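Local coordinates for protein metal-dependent hydrolase (Lactobacillus plantarum, PDB 2F6K) that probably decarboxylates aminocarboxymuconate semialdehyde, an intermediate of tryptophan breakdown, as a metal-dependent lyase of the amidohydrolase superfamily with manganese bound, at residues Tyr10-Arg21 and Arg71-Gly80; Pro124-Phe132 and Phe177-Ile185. All coordinates share one frame; numbering follows the deposited sequence.

Contact 1: Tyr10-Arg21 and Arg71-Gly80; sequences YLPTSYVEALKR and RLVEAANDDG
The carbonyl oxygen of Ala-76 serves two donors at once. Within its helix it accepts from Gly-80 N, and from the other face of the carbonyl plane the hydroxyl of Tyr-10 donates to it at 2.9 Å (OH to O). That hydroxyl stands well above the plane, 61° out of it, so the phenol supplements the helical bond without displacing it. CG of Tyr-10 sits between the backbone N and the carbonyl carbon (chi1 65°), which directs the ring at helix 66-86, whose Asp-79 CB lies at the ring edge.

Next along, the Pro-12 ring, at the N-cap position of helix 13-22, sets CG 3.8 Å from Ala-76 CA. Ser-14 OG rests 3.5 Å from Ala-75 CB and also bonds a water that donates to Leu-72 O. Leu-72 spreads its two methyls, CD2 against Ser-14 O and CD1 3.8 Å from Ala-18 CB.

At the exposed end, Arg-21 and Arg-71 both donate to one water, 2.6 Å from Arg-21 NH2, while Glu-68 forms a salt bridge with Arg-21. The helical segments 13-21 and 71-80 run antiparallel with a marked tilt (144° between their N-to-C directions). A short helix in the connection following the first strand, which bears manganese ligands His-7 and His-9, thus packs on helix 66-86 of the TIM-barrel helical layer.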
loop_
_atom_site.group_PDB
_atom_site.type_symbol
_atom_site.label_atom_id
_atom_site.label_comp_id
_atom_site.label_asym_id
_atom_site.label_seq_id
_atom_site.Cartn_x
_atom_site.Cartn_y
_atom_site.Cartn_z
ATOM N N TYR A 10 -26.300 7.615 -14.019
ATOM C CA TYR A 10 -27.467 6.764 -13.808
ATOM C C TYR A 10 -26.998 5.536 -13.030
ATOM O O TYR A 10 -25.813 5.210 -13.045
ATOM C CB TYR A 10 -28.094 6.342 -15.146
ATOM C CG TYR A 10 -27.228 5.464 -16.031
ATOM C CD1 TYR A 10 -27.615 4.162 -16.347
ATOM C CD2 TYR A 10 -26.034 5.938 -16.565
ATOM C CE1 TYR A 10 -26.834 3.352 -17.175
ATOM C CE2 TYR A 10 -25.248 5.133 -17.393
ATOM C CZ TYR A 10 -25.655 3.845 -17.693
ATOM O OH TYR A 10 -24.884 3.058 -18.515
ATOM N N LEU A 11 -27.914 4.869 -12.333
ATOM C CA LEU A 11 -27.546 3.689 -11.556
ATOM C C LEU A 11 -28.461 2.493 -11.798
ATOM O O LEU A 11 -29.569 2.443 -11.274
ATOM C CB LEU A 11 -27.534 4.011 -10.054
ATOM C CG LEU A 11 -26.420 4.922 -9.516
ATOM C CD1 LEU A 11 -26.683 6.370 -9.896
ATOM C CD2 LEU A 11 -26.346 4.802 -8.010
ATOM N N PRO A 12 -28.011 1.521 -12.615
ATOM C CA PRO A 12 -28.803 0.320 -12.907
ATOM C C PRO A 12 -29.083 -0.410 -11.589
ATOM O O PRO A 12 -28.270 -0.365 -10.659
ATOM C CB PRO A 12 -27.879 -0.490 -13.818
ATOM C CG PRO A 12 -27.120 0.566 -14.553
ATOM C CD PRO A 12 -26.785 1.548 -13.435
ATOM N N THR A 13 -30.220 -1.085 -11.495
ATOM C CA THR A 13 -30.537 -1.777 -10.258
ATOM C C THR A 13 -29.493 -2.833 -9.916
ATOM O O THR A 13 -29.137 -2.996 -8.748
ATOM C CB THR A 13 -31.938 -2.416 -10.317
ATOM O OG1 THR A 13 -32.076 -3.146 -11.537
ATOM C CG2 THR A 13 -33.012 -1.344 -10.253
ATOM N N SER A 14 -28.986 -3.535 -10.926
ATOM C CA SER A 14 -27.977 -4.567 -10.702
ATOM C C SER A 14 -26.694 -3.948 -10.167
ATOM O O SER A 14 -25.972 -4.571 -9.395
ATOM C CB SER A 14 -27.672 -5.322 -12.002
ATOM O OG SER A 14 -27.207 -4.448 -13.018
ATOM N N TYR A 15 -26.404 -2.725 -10.595
ATOM C CA TYR A 15 -25.210 -2.020 -10.143
ATOM C C TYR A 15 -25.367 -1.647 -8.666
ATOM O O TYR A 15 -24.430 -1.788 -7.877
ATOM C CB TYR A 15 -25.006 -0.757 -10.982
ATOM C CG TYR A 15 -23.860 0.118 -10.532
ATOM C CD1 TYR A 15 -22.538 -0.302 -10.669
ATOM C CD2 TYR A 15 -24.097 1.374 -9.982
ATOM C CE1 TYR A 15 -21.479 0.509 -10.270
ATOM C CE2 TYR A 15 -23.049 2.195 -9.583
ATOM C CZ TYR A 15 -21.741 1.760 -9.731
ATOM O OH TYR A 15 -20.696 2.589 -9.367
ATOM N N VAL A 16 -26.556 -1.170 -8.302
ATOM C CA VAL A 16 -26.853 -0.791 -6.924
ATOM C C VAL A 16 -26.745 -2.014 -6.011
ATOM O O VAL A 16 -26.188 -1.935 -4.915
ATOM C CB VAL A 16 -28.283 -0.197 -6.806
ATOM C CG1 VAL A 16 -28.672 -0.030 -5.348
ATOM C CG2 VAL A 16 -28.345 1.149 -7.513
ATOM N N GLU A 17 -27.276 -3.149 -6.465
ATOM C CA GLU A 17 -27.218 -4.367 -5.662
ATOM C C GLU A 17 -25.779 -4.843 -5.531
ATOM O O GLU A 17 -25.396 -5.411 -4.509
ATOM C CB GLU A 17 -28.078 -5.469 -6.283
ATOM C CG GLU A 17 -29.479 -4.999 -6.633
ATOM C CD GLU A 17 -30.448 -6.138 -6.907
ATOM O OE1 GLU A 17 -30.033 -7.160 -7.501
ATOM O OE2 GLU A 17 -31.636 -5.999 -6.538
ATOM N N ALA A 18 -24.980 -4.607 -6.565
ATOM C CA ALA A 18 -23.582 -5.010 -6.530
ATOM C C ALA A 18 -22.824 -4.146 -5.514
ATOM O O ALA A 18 -21.912 -4.624 -4.834
ATOM C CB ALA A 18 -22.955 -4.873 -7.924
ATOM N N LEU A 19 -23.202 -2.875 -5.409
ATOM C CA LEU A 19 -22.535 -1.991 -4.466
ATOM C C LEU A 19 -22.833 -2.420 -3.038
ATOM O O LEU A 19 -21.922 -2.485 -2.209
ATOM C CB LEU A 19 -22.957 -0.530 -4.677
ATOM C CG LEU A 19 -22.443 0.182 -5.935
ATOM C CD1 LEU A 19 -23.013 1.589 -6.009
ATOM C CD2 LEU A 19 -20.925 0.219 -5.918
ATOM N N LYS A 20 -24.092 -2.724 -2.740
ATOM C CA LYS A 20 -24.437 -3.150 -1.387
ATOM C C LYS A 20 -23.749 -4.467 -1.032
ATOM O O LYS A 20 -23.256 -4.657 0.080
ATOM C CB LYS A 20 -25.952 -3.320 -1.236
ATOM C CG LYS A 20 -26.734 -2.030 -1.344
ATOM C CD LYS A 20 -28.232 -2.261 -1.127
ATOM C CE LYS A 20 -29.044 -0.987 -1.401
ATOM N NZ LYS A 20 -28.565 0.184 -0.597
ATOM N N ARG A 21 -23.709 -5.371 -1.996
ATOM C CA ARG A 21 -23.115 -6.678 -1.792
ATOM C C ARG A 21 -21.588 -6.698 -1.638
ATOM O O ARG A 21 -21.065 -7.470 -0.838
ATOM C CB ARG A 21 -23.549 -7.600 -2.944
ATOM C CG ARG A 21 -23.045 -9.033 -2.855
ATOM C CD ARG A 21 -23.798 -9.990 -3.796
ATOM N NE ARG A 21 -23.391 -9.897 -5.200
ATOM C CZ ARG A 21 -23.921 -9.068 -6.100
ATOM N NH1 ARG A 21 -24.898 -8.239 -5.760
ATOM N NH2 ARG A 21 -23.480 -9.075 -7.353
ATOM N N ARG A 71 -21.218 -9.079 -16.816
ATOM C CA ARG A 71 -22.664 -9.076 -16.699
ATOM C C ARG A 71 -23.139 -7.678 -16.284
ATOM O O ARG A 71 -24.113 -7.154 -16.822
ATOM C CB ARG A 71 -23.064 -10.134 -15.664
ATOM C CG ARG A 71 -24.533 -10.473 -15.591
ATOM C CD ARG A 71 -24.767 -11.614 -14.610
ATOM N NE ARG A 71 -24.351 -11.280 -13.246
ATOM C CZ ARG A 71 -24.817 -10.250 -12.537
ATOM N NH1 ARG A 71 -25.728 -9.429 -13.055
ATOM N NH2 ARG A 71 -24.375 -10.044 -11.302
ATOM N N LEU A 72 -22.430 -7.066 -15.342
ATOM C CA LEU A 72 -22.797 -5.741 -14.863
ATOM C C LEU A 72 -22.633 -4.693 -15.948
ATOM O O LEU A 72 -23.483 -3.813 -16.103
ATOM C CB LEU A 72 -21.965 -5.372 -13.634
ATOM C CG LEU A 72 -22.342 -6.163 -12.374
ATOM C CD1 LEU A 72 -21.407 -5.796 -11.224
ATOM C CD2 LEU A 72 -23.790 -5.864 -12.001
ATOM N N VAL A 73 -21.542 -4.796 -16.701
ATOM C CA VAL A 73 -21.283 -3.868 -17.796
ATOM C C VAL A 73 -22.393 -3.993 -18.846
ATOM O O VAL A 73 -22.915 -2.987 -19.317
ATOM C CB VAL A 73 -19.921 -4.149 -18.466
ATOM C CG1 VAL A 73 -19.815 -3.380 -19.770
ATOM C CG2 VAL A 73 -18.801 -3.750 -17.537
ATOM N N GLU A 74 -22.755 -5.225 -19.200
ATOM C CA GLU A 74 -23.803 -5.448 -20.190
ATOM C C GLU A 74 -25.152 -4.916 -19.709
ATOM O O GLU A 74 -25.927 -4.371 -20.497
ATOM C CB GLU A 74 -23.913 -6.942 -20.529
ATOM C CG GLU A 74 -22.641 -7.517 -21.151
ATOM C CD GLU A 74 -22.782 -8.967 -21.617
ATOM O OE1 GLU A 74 -23.430 -9.773 -20.909
ATOM O OE2 GLU A 74 -22.223 -9.300 -22.690
ATOM N N ALA A 75 -25.431 -5.058 -18.416
ATOM C CA ALA A 75 -26.699 -4.571 -17.872
ATOM C C ALA A 75 -26.729 -3.044 -17.882
ATOM O O ALA A 75 -27.777 -2.435 -18.084
ATOM C CB ALA A 75 -26.903 -5.090 -16.452
ATOM N N ALA A 76 -25.568 -2.431 -17.670
ATOM C CA ALA A 76 -25.464 -0.977 -17.645
ATOM C C ALA A 76 -25.584 -0.402 -19.050
ATOM O O ALA A 76 -26.205 0.643 -19.264
ATOM C CB ALA A 76 -24.142 -0.554 -17.014
ATOM N N ASN A 77 -24.982 -1.077 -20.019
ATOM C CA ASN A 77 -25.074 -0.589 -21.383
ATOM C C ASN A 77 -26.459 -0.813 -21.975
ATOM O O ASN A 77 -26.912 -0.020 -22.790
ATOM C CB ASN A 77 -24.007 -1.229 -22.245
ATOM C CG ASN A 77 -22.632 -0.748 -21.883
ATOM O OD1 ASN A 77 -22.471 0.315 -21.284
ATOM N ND2 ASN A 77 -21.626 -1.518 -22.252
ATOM N N ASP A 78 -27.135 -1.886 -21.572
ATOM C CA ASP A 78 -28.486 -2.126 -22.069
ATOM C C ASP A 78 -29.405 -1.008 -21.548
ATOM O O ASP A 78 -30.253 -0.494 -22.279
ATOM C CB ASP A 78 -29.005 -3.495 -21.608
ATOM C CG ASP A 78 -28.257 -4.651 -22.254
ATOM O OD1 ASP A 78 -27.915 -4.520 -23.450
ATOM O OD2 ASP A 78 -28.023 -5.685 -21.583
ATOM N N ASP A 79 -29.221 -0.634 -20.283
ATOM C CA ASP A 79 -30.012 0.429 -19.669
ATOM C C ASP A 79 -29.751 1.745 -20.398
ATOM O O ASP A 79 -30.679 2.489 -20.719
ATOM C CB ASP A 79 -29.640 0.581 -18.190
ATOM C CG ASP A 79 -30.345 -0.424 -17.296
ATOM O OD1 ASP A 79 -30.665 -1.539 -17.765
ATOM O OD2 ASP A 79 -30.563 -0.096 -16.110
ATOM N N GLY A 80 -28.481 2.031 -20.656
ATOM C CA GLY A 80 -28.140 3.256 -21.352
ATOM C C GLY A 80 -28.774 3.292 -22.732
ATOM O O GLY A 80 -29.329 4.313 -23.149
HETATM O O HOH W 1 -24.888 -2.746 -13.793
HETATM O O HOH W 2 -24.996 -7.981 -9.186
#

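Contact 2: Pro124-Phe132 and Phe177-Ile185; sequences PTNSRGLYF and FMDTTMTFI
Asp-179 reaches out of helix 171-189 into the base of a small hairpin, where three side chains of 124-132 converge on its carboxylate. Tyr-131 OH donates to OD1 of Asp-179 at 2.6 Å, meeting the syn lone pair with OD1 in the plane of the phenol ring at its edge. The other oxygen, OD2, takes the amide of Asn-126, with ND2 3.0 Å from Asp-179 OD2. This bond is nearly straight (172°); OD2 lies in the amide plane, while ND2 meets it on the syn side but out of the carboxylate plane. Thr-125 OG1 also donates to OD2; its modelled separation is very short, so the exact length is doubtful. In Thr-125 that hydroxyl lies between the backbone N and carbonyl carbon (chi1 44°), which points it at the acid.

Packing is close here too. Asn-126 CB sits 3.2 Å above the centre of the Tyr-131 ring, and Thr-183 OG1, while donating to Asp-179 O, presses to 3.1 Å from Thr-125 CB. With an asparagine in place of Asp-179, an NH2 group replaces one acceptor oxygen and would probably leave either the Tyr-131 hydroxyl or the Thr-125 and Asn-126 donors without a mate.

At the margin, selenomethionine Met-182 adds a single methyl contact, CE to Tyr-131 OH. The partly exposed type I' turn at Arg-128 and Gly-129 instead leads away from the helix, Arg-128 O bonding Asn-164 of a third subunit. The three donors also bond the backbone at Asn-156, Glu-157 and Ala-159, just beyond manganese ligand His-154. A buried acid gripped by three neutral donors is probably stabilised as a carboxylate by hydrogen bonding, tying hairpin, helix and metal-site loop together.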
loop_
_atom_site.group_PDB
_atom_site.type_symbol
_atom_site.label_atom_id
_atom_site.label_comp_id
_atom_site.label_asym_id
_atom_site.label_seq_id
_atom_site.Cartn_x
_atom_site.Cartn_y
_atom_site.Cartn_z
ATOM N N PRO A 124 -12.798 4.107 -16.193
ATOM C CA PRO A 124 -12.295 4.494 -14.877
ATOM C C PRO A 124 -10.826 4.857 -14.967
ATOM O O PRO A 124 -10.073 4.215 -15.703
ATOM C CB PRO A 124 -12.519 3.235 -14.051
ATOM C CG PRO A 124 -12.224 2.153 -15.040
ATOM C CD PRO A 124 -12.947 2.643 -16.289
ATOM N N THR A 125 -10.417 5.885 -14.228
ATOM C CA THR A 125 -9.020 6.290 -14.228
ATOM C C THR A 125 -8.218 5.052 -13.874
ATOM O O THR A 125 -7.132 4.832 -14.407
ATOM C CB THR A 125 -8.762 7.389 -13.196
ATOM O OG1 THR A 125 -9.426 7.054 -11.972
ATOM C CG2 THR A 125 -9.284 8.730 -13.713
ATOM N N ASN A 126 -8.763 4.239 -12.973
ATOM C CA ASN A 126 -8.116 2.987 -12.581
ATOM C C ASN A 126 -9.191 2.023 -12.113
ATOM O O ASN A 126 -10.156 2.426 -11.454
ATOM C CB ASN A 126 -7.094 3.205 -11.460
ATOM C CG ASN A 126 -7.659 2.900 -10.082
ATOM O OD1 ASN A 126 -7.859 1.738 -9.715
ATOM N ND2 ASN A 126 -7.923 3.944 -9.313
ATOM N N SER A 127 -9.039 0.759 -12.485
ATOM C CA SER A 127 -9.985 -0.266 -12.088
ATOM C C SER A 127 -9.185 -1.202 -11.211
ATOM O O SER A 127 -8.350 -1.957 -11.705
ATOM C CB SER A 127 -10.523 -1.003 -13.315
ATOM O OG SER A 127 -11.468 -1.994 -12.942
ATOM N N ARG A 128 -9.423 -1.121 -9.905
ATOM C CA ARG A 128 -8.708 -1.941 -8.929
ATOM C C ARG A 128 -7.204 -1.995 -9.179
ATOM O O ARG A 128 -6.584 -3.039 -8.984
ATOM C CB ARG A 128 -9.254 -3.380 -8.887
ATOM C CG ARG A 128 -10.639 -3.524 -8.251
ATOM C CD ARG A 128 -10.988 -4.998 -8.022
ATOM N NE ARG A 128 -10.252 -5.586 -6.902
ATOM C CZ ARG A 128 -10.605 -5.462 -5.622
ATOM N NH1 ARG A 128 -11.686 -4.775 -5.295
ATOM N NH2 ARG A 128 -9.880 -6.028 -4.668
ATOM N N GLY A 129 -6.614 -0.890 -9.623
ATOM C CA GLY A 129 -5.178 -0.896 -9.836
ATOM C C GLY A 129 -4.682 -0.805 -11.266
ATOM O O GLY A 129 -3.511 -0.496 -11.494
ATOM N N LEU A 130 -5.543 -1.105 -12.234
ATOM C CA LEU A 130 -5.145 -0.997 -13.632
ATOM C C LEU A 130 -5.538 0.410 -14.082
ATOM O O LEU A 130 -6.715 0.698 -14.293
ATOM C CB LEU A 130 -5.856 -2.048 -14.492
ATOM C CG LEU A 130 -5.282 -2.219 -15.910
ATOM C CD1 LEU A 130 -5.909 -3.422 -16.587
ATOM C CD2 LEU A 130 -5.532 -0.966 -16.728
ATOM N N TYR A 131 -4.547 1.290 -14.207
ATOM C CA TYR A 131 -4.801 2.666 -14.611
ATOM C C TYR A 131 -4.942 2.800 -16.120
ATOM O O TYR A 131 -4.228 2.143 -16.885
ATOM C CB TYR A 131 -3.684 3.594 -14.100
ATOM C CG TYR A 131 -3.832 3.946 -12.636
ATOM C CD1 TYR A 131 -3.525 3.018 -11.638
ATOM C CD2 TYR A 131 -4.401 5.163 -12.249
ATOM C CE1 TYR A 131 -3.794 3.287 -10.297
ATOM C CE2 TYR A 131 -4.678 5.442 -10.909
ATOM C CZ TYR A 131 -4.379 4.498 -9.940
ATOM O OH TYR A 131 -4.730 4.728 -8.627
ATOM N N PHE A 132 -5.866 3.654 -16.550
ATOM C CA PHE A 132 -6.069 3.827 -17.972
ATOM C C PHE A 132 -4.753 4.290 -18.570
ATOM O O PHE A 132 -3.986 4.998 -17.925
ATOM C CB PHE A 132 -7.168 4.843 -18.244
ATOM C CG PHE A 132 -7.787 4.699 -19.601
ATOM C CD1 PHE A 132 -8.483 3.534 -19.940
ATOM C CD2 PHE A 132 -7.671 5.713 -20.548
ATOM C CE1 PHE A 132 -9.056 3.386 -21.209
ATOM C CE2 PHE A 132 -8.240 5.574 -21.818
ATOM C CZ PHE A 132 -8.933 4.409 -22.148
ATOM N N PHE A 177 -9.291 13.672 -7.616
ATOM C CA PHE A 177 -8.368 14.548 -8.312
ATOM C C PHE A 177 -6.981 13.962 -8.443
ATOM O O PHE A 177 -6.357 14.060 -9.501
ATOM C CB PHE A 177 -8.293 15.910 -7.637
ATOM C CG PHE A 177 -9.397 16.841 -8.044
ATOM C CD1 PHE A 177 -9.177 18.211 -8.113
ATOM C CD2 PHE A 177 -10.650 16.347 -8.388
ATOM C CE1 PHE A 177 -10.181 19.075 -8.523
ATOM C CE2 PHE A 177 -11.664 17.207 -8.799
ATOM C CZ PHE A 177 -11.425 18.576 -8.866
HETATM N N MSE A 178 -6.490 13.351 -7.375
HETATM C CA MSE A 178 -5.169 12.759 -7.436
HETATM C C MSE A 178 -5.162 11.663 -8.496
HETATM O O MSE A 178 -4.201 11.538 -9.264
HETATM C CB MSE A 178 -4.775 12.195 -6.072
HETATM C CG MSE A 178 -4.680 13.262 -4.979
HETATM SE SE MSE A 178 -3.871 12.632 -3.312
HETATM C CE MSE A 178 -5.219 11.339 -2.784
ATOM N N ASP A 179 -6.247 10.896 -8.574
ATOM C CA ASP A 179 -6.296 9.815 -9.546
ATOM C C ASP A 179 -6.371 10.279 -10.991
ATOM O O ASP A 179 -5.693 9.722 -11.858
ATOM C CB ASP A 179 -7.452 8.867 -9.252
ATOM C CG ASP A 179 -7.061 7.417 -9.461
ATOM O OD1 ASP A 179 -6.147 6.937 -8.759
ATOM O OD2 ASP A 179 -7.652 6.758 -10.336
ATOM N N THR A 180 -7.186 11.293 -11.256
ATOM C CA THR A 180 -7.306 11.811 -12.607
ATOM C C THR A 180 -5.952 12.346 -13.033
ATOM O O THR A 180 -5.510 12.124 -14.163
ATOM C CB THR A 180 -8.347 12.941 -12.692
ATOM O OG1 THR A 180 -9.658 12.388 -12.520
ATOM C CG2 THR A 180 -8.272 13.644 -14.048
ATOM N N THR A 181 -5.287 13.023 -12.104
ATOM C CA THR A 181 -3.992 13.610 -12.380
ATOM C C THR A 181 -2.943 12.544 -12.669
ATOM O O THR A 181 -2.163 12.664 -13.622
ATOM C CB THR A 181 -3.511 14.474 -11.204
ATOM O OG1 THR A 181 -4.545 15.394 -10.822
ATOM C CG2 THR A 181 -2.275 15.271 -11.617
HETATM N N MSE A 182 -2.918 11.502 -11.848
HETATM C CA MSE A 182 -1.945 10.440 -12.052
HETATM C C MSE A 182 -2.214 9.742 -13.383
HETATM O O MSE A 182 -1.279 9.418 -14.117
HETATM C CB MSE A 182 -1.993 9.431 -10.901
HETATM C CG MSE A 182 -1.604 10.010 -9.542
HETATM SE SE MSE A 182 -1.333 8.637 -8.166
HETATM C CE MSE A 182 -3.174 8.304 -7.676
ATOM N N THR A 183 -3.492 9.542 -13.701
ATOM C CA THR A 183 -3.863 8.878 -14.939
ATOM C C THR A 183 -3.465 9.659 -16.192
ATOM O O THR A 183 -2.986 9.068 -17.159
ATOM C CB THR A 183 -5.371 8.582 -14.984
ATOM O OG1 THR A 183 -5.724 7.750 -13.872
ATOM C CG2 THR A 183 -5.737 7.855 -16.280
ATOM N N PHE A 184 -3.664 10.975 -16.181
ATOM C CA PHE A 184 -3.300 11.806 -17.328
ATOM C C PHE A 184 -1.804 11.684 -17.627
ATOM O O PHE A 184 -1.392 11.534 -18.775
ATOM C CB PHE A 184 -3.620 13.274 -17.049
ATOM C CG PHE A 184 -3.207 14.206 -18.154
ATOM C CD1 PHE A 184 -3.930 14.263 -19.340
ATOM C CD2 PHE A 184 -2.118 15.048 -18.000
ATOM C CE1 PHE A 184 -3.580 15.149 -20.352
ATOM C CE2 PHE A 184 -1.755 15.946 -19.013
ATOM C CZ PHE A 184 -2.490 15.993 -20.187
ATOM N N ILE A 185 -0.993 11.762 -16.584
ATOM C CA ILE A 185 0.436 11.673 -16.757
ATOM C C ILE A 185 0.813 10.272 -17.235
ATOM O O ILE A 185 1.725 10.103 -18.044
ATOM C CB ILE A 185 1.144 12.014 -15.430
ATOM C CG1 ILE A 185 0.730 13.426 -14.999
ATOM C CG2 ILE A 185 2.653 11.904 -15.591
ATOM C CD1 ILE A 185 1.380 13.928 -13.724
#

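In the fold
Contacts 1 and 2 share no helix or strand and do not touch: their centres lie 22 Å apart, their nearest atoms about 9 Å. Contact 2 is the deeper, its centre about 11 Å from the chain centre against 17 Å, and every residue that touches in it is buried; contact 1 is buried along most of its length but ends in exposed arginines. Contact 1 combines apolar packing with one direct hydrogen bond and two water bridges, whereas contact 2 concentrates direct hydrogen bonds on a single acid. Contact 1 is made within one chain alone, while two neighbouring subunits reach contact 2. The side chain of Tyr-15 in contact 1 is about 10 Å from the manganese ion, that of Thr-180 in contact 2 about 9 Å.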